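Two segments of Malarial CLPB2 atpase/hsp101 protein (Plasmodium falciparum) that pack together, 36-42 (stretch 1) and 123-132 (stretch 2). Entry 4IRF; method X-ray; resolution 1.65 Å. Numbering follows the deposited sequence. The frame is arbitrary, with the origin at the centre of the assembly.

Stretch 1 (36-42) KPIHILS
Stretch 2, residues 123-132: NDELVNEIFN

Two helices, 37-42 and 125-132, each begin at this contact and run in broadly the same direction, their axes 43° apart and 9.3 Å at closest approach. Backbone dihedrals are helical throughout (phi -52° to -70°, psi mostly -36° to -51°, easing to -31° at Asn128 and -21° at Asn132), while the N-cap residues stay extended: Lys36 at -120/157 and Asp124 at -69/133. The register sets Pro37 CA 6.6 Å from Asp124 CA and Ile38 CA 5.9 Å from Val127 CA, so the two helix starts lie side by side.

No direct hydrogen bond crosses; polar linkage passes through one water. Asp124, chi1 t and chi2 69°, caps its own helix by accepting from Val127 N at OD2 (3.1 Å). That same OD2 accepts from the water, 2.8 Å from its oxygen. Ile38 N lies in the first turn, where helix amides generally have no i-4 helical carbonyl to use; here it donates to the water oxygen at 3.0 Å. Pro37, C-gamma exo, has no amide hydrogen to satisfy and lays CB 3.6 Å from Asp124 CG. Lys36 N, meanwhile, donates to His39 ND1 (3.1 Å), with His39 chi1 m and its CA-to-CB bond pointing away from the contact.

Beyond the caps the interface is apolar. Val127, chi1 t, points toward stretch 1, with CG2 4.0 Å from Pro37 CB; Leu41 CD2 lies near both Val127 methyls, 3.9 Å from CG1 and 4.2 Å from CG2. Ile38 leaves sideways, but t/p brings CD1 to 3.7 Å from Ile130 CD1, itself extended by m/t; Ile38 CB lies 4.0 Å from CD2 of Leu126 (t/p). Leu41, also t/p, meets three partners: besides Val127, its CD2 lies 4.4 Å from Ile130 CD1, and both its methyls approach Phe131 CE1, Leu41 CD1 at 3.7 Å near the ring plane at the edge and Leu41 CD2 at 4.0 Å. Phe131 starts sideways, and chi1 m with chi2 -6° carries the ring inward.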

# COMPACT_ATOMS: atom_id res chain seq x y z
N LYS A 36 -6.74 4.22 -6.03
CA LYS A 36 -5.42 4.62 -6.53
C LYS A 36 -4.34 4.13 -5.53
O LYS A 36 -4.65 3.88 -4.38
CB LYS A 36 -5.34 6.14 -6.58
CG LYS A 36 -6.39 6.79 -7.47
CD LYS A 36 -6.08 6.44 -8.88
CE LYS A 36 -5.81 7.72 -9.66
NZ LYS A 36 -5.23 7.44 -11.01
N PRO A 37 -3.10 3.98 -5.99
CA PRO A 37 -2.07 3.48 -5.06
C PRO A 37 -1.90 4.34 -3.80
O PRO A 37 -1.80 3.73 -2.72
CB PRO A 37 -0.80 3.47 -5.89
CG PRO A 37 -1.32 3.16 -7.31
CD PRO A 37 -2.60 4.00 -7.37
N ILE A 38 -1.96 5.67 -3.91
CA ILE A 38 -1.85 6.53 -2.73
C ILE A 38 -2.90 6.18 -1.70
O ILE A 38 -2.63 6.19 -0.50
CB ILE A 38 -1.88 8.03 -3.06
CG1 ILE A 38 -1.62 8.84 -1.78
CG2 ILE A 38 -3.24 8.39 -3.70
CD1 ILE A 38 -0.23 8.53 -1.16
N HIS A 39 -4.12 5.83 -2.15
CA HIS A 39 -5.16 5.43 -1.21
C HIS A 39 -4.85 4.14 -0.48
O HIS A 39 -5.18 3.99 0.70
CB HIS A 39 -6.50 5.28 -1.93
CG HIS A 39 -6.90 6.50 -2.67
ND1 HIS A 39 -7.36 6.47 -3.97
CD2 HIS A 39 -6.93 7.80 -2.28
CE1 HIS A 39 -7.60 7.71 -4.36
NE2 HIS A 39 -7.36 8.53 -3.35
N ILE A 40 -4.24 3.20 -1.20
CA ILE A 40 -3.84 1.95 -0.60
C ILE A 40 -2.72 2.21 0.40
O ILE A 40 -2.75 1.61 1.48
CB ILE A 40 -3.37 0.94 -1.63
CG1 ILE A 40 -4.57 0.60 -2.54
CG2 ILE A 40 -2.84 -0.31 -0.93
CD1 ILE A 40 -4.21 -0.43 -3.59
N LEU A 41 -1.78 3.08 0.02
CA LEU A 41 -0.67 3.45 0.95
C LEU A 41 -1.23 4.04 2.26
O LEU A 41 -0.79 3.65 3.36
CB LEU A 41 0.35 4.37 0.28
CG LEU A 41 1.44 4.80 1.26
CD1 LEU A 41 2.19 3.62 1.81
CD2 LEU A 41 2.37 5.79 0.62
N SER A 42 -2.21 4.94 2.15
CA SER A 42 -2.83 5.54 3.36
C SER A 42 -3.33 4.43 4.27
O SER A 42 -3.03 4.39 5.47
CB SER A 42 -4.00 6.44 2.96
OG SER A 42 -4.64 6.99 4.10
N ASN A 123 5.97 0.93 -7.20
CA ASN A 123 5.94 1.26 -8.63
C ASN A 123 5.29 2.61 -8.91
O ASN A 123 5.64 3.29 -9.88
CB ASN A 123 5.21 0.19 -9.45
CG ASN A 123 5.09 0.55 -10.93
OD1 ASN A 123 4.02 0.93 -11.43
ND2 ASN A 123 6.19 0.48 -11.63
N ASP A 124 4.31 2.97 -8.09
CA ASP A 124 3.56 4.19 -8.35
C ASP A 124 4.46 5.41 -8.11
O ASP A 124 5.16 5.48 -7.09
CB ASP A 124 2.34 4.25 -7.46
CG ASP A 124 1.53 5.49 -7.70
OD1 ASP A 124 0.90 5.62 -8.79
OD2 ASP A 124 1.51 6.36 -6.79
N GLU A 125 4.45 6.36 -9.04
CA GLU A 125 5.38 7.49 -8.96
C GLU A 125 5.14 8.37 -7.73
O GLU A 125 6.10 8.79 -7.09
CB GLU A 125 5.33 8.33 -10.24
CG GLU A 125 5.83 7.63 -11.49
CD GLU A 125 5.43 8.40 -12.74
OE1 GLU A 125 4.51 9.23 -12.65
OE2 GLU A 125 6.04 8.22 -13.81
N LEU A 126 3.88 8.63 -7.41
CA LEU A 126 3.53 9.43 -6.24
C LEU A 126 3.95 8.72 -4.96
O LEU A 126 4.56 9.33 -4.06
CB LEU A 126 2.02 9.70 -6.22
CG LEU A 126 1.46 10.48 -5.03
CD1 LEU A 126 2.23 11.79 -4.87
CD2 LEU A 126 -0.03 10.76 -5.28
N VAL A 127 3.64 7.43 -4.88
CA VAL A 127 3.98 6.66 -3.68
C VAL A 127 5.49 6.55 -3.59
O VAL A 127 6.05 6.69 -2.50
CB VAL A 127 3.39 5.24 -3.71
CG1 VAL A 127 4.06 4.36 -2.65
CG2 VAL A 127 1.86 5.28 -3.52
N ASN A 128 6.16 6.35 -4.73
CA ASN A 128 7.59 6.19 -4.66
C ASN A 128 8.32 7.48 -4.25
O ASN A 128 9.36 7.41 -3.61
CB ASN A 128 8.19 5.64 -5.94
CG ASN A 128 9.47 4.92 -5.67
OD1 ASN A 128 9.49 3.95 -4.91
ND2 ASN A 128 10.55 5.39 -6.26
N GLU A 129 7.77 8.63 -4.62
CA GLU A 129 8.32 9.92 -4.17
C GLU A 129 8.28 9.93 -2.65
O GLU A 129 9.28 10.23 -1.96
CB GLU A 129 7.53 11.08 -4.79
CG GLU A 129 7.90 11.31 -6.28
CD GLU A 129 6.92 12.19 -7.07
OE1 GLU A 129 5.90 12.66 -6.53
OE2 GLU A 129 7.20 12.41 -8.28
N ILE A 130 7.15 9.54 -2.11
CA ILE A 130 6.98 9.53 -0.66
C ILE A 130 7.98 8.60 0.01
O ILE A 130 8.67 9.00 0.96
CB ILE A 130 5.56 9.15 -0.26
CG1 ILE A 130 4.59 10.28 -0.67
CG2 ILE A 130 5.49 8.84 1.24
CD1 ILE A 130 3.13 9.94 -0.53
N PHE A 131 8.06 7.35 -0.46
CA PHE A 131 9.04 6.40 0.07
C PHE A 131 10.45 6.98 0.06
O PHE A 131 11.18 6.84 1.04
CB PHE A 131 9.01 5.09 -0.73
CG PHE A 131 7.80 4.21 -0.45
CD1 PHE A 131 6.90 4.55 0.54
CD2 PHE A 131 7.58 3.05 -1.19
CE1 PHE A 131 5.78 3.74 0.79
CE2 PHE A 131 6.47 2.21 -0.92
CZ PHE A 131 5.57 2.57 0.07
N ASN A 132 10.84 7.64 -1.02
CA ASN A 132 12.21 8.12 -1.13
C ASN A 132 12.47 9.27 -0.16
O ASN A 132 13.61 9.54 0.21
CB ASN A 132 12.55 8.50 -2.58
CG ASN A 132 13.10 7.32 -3.38
OD1 ASN A 132 13.81 6.45 -2.85
ND2 ASN A 132 12.79 7.29 -4.67
O HOH W 1 -1.17 7.10 -6.40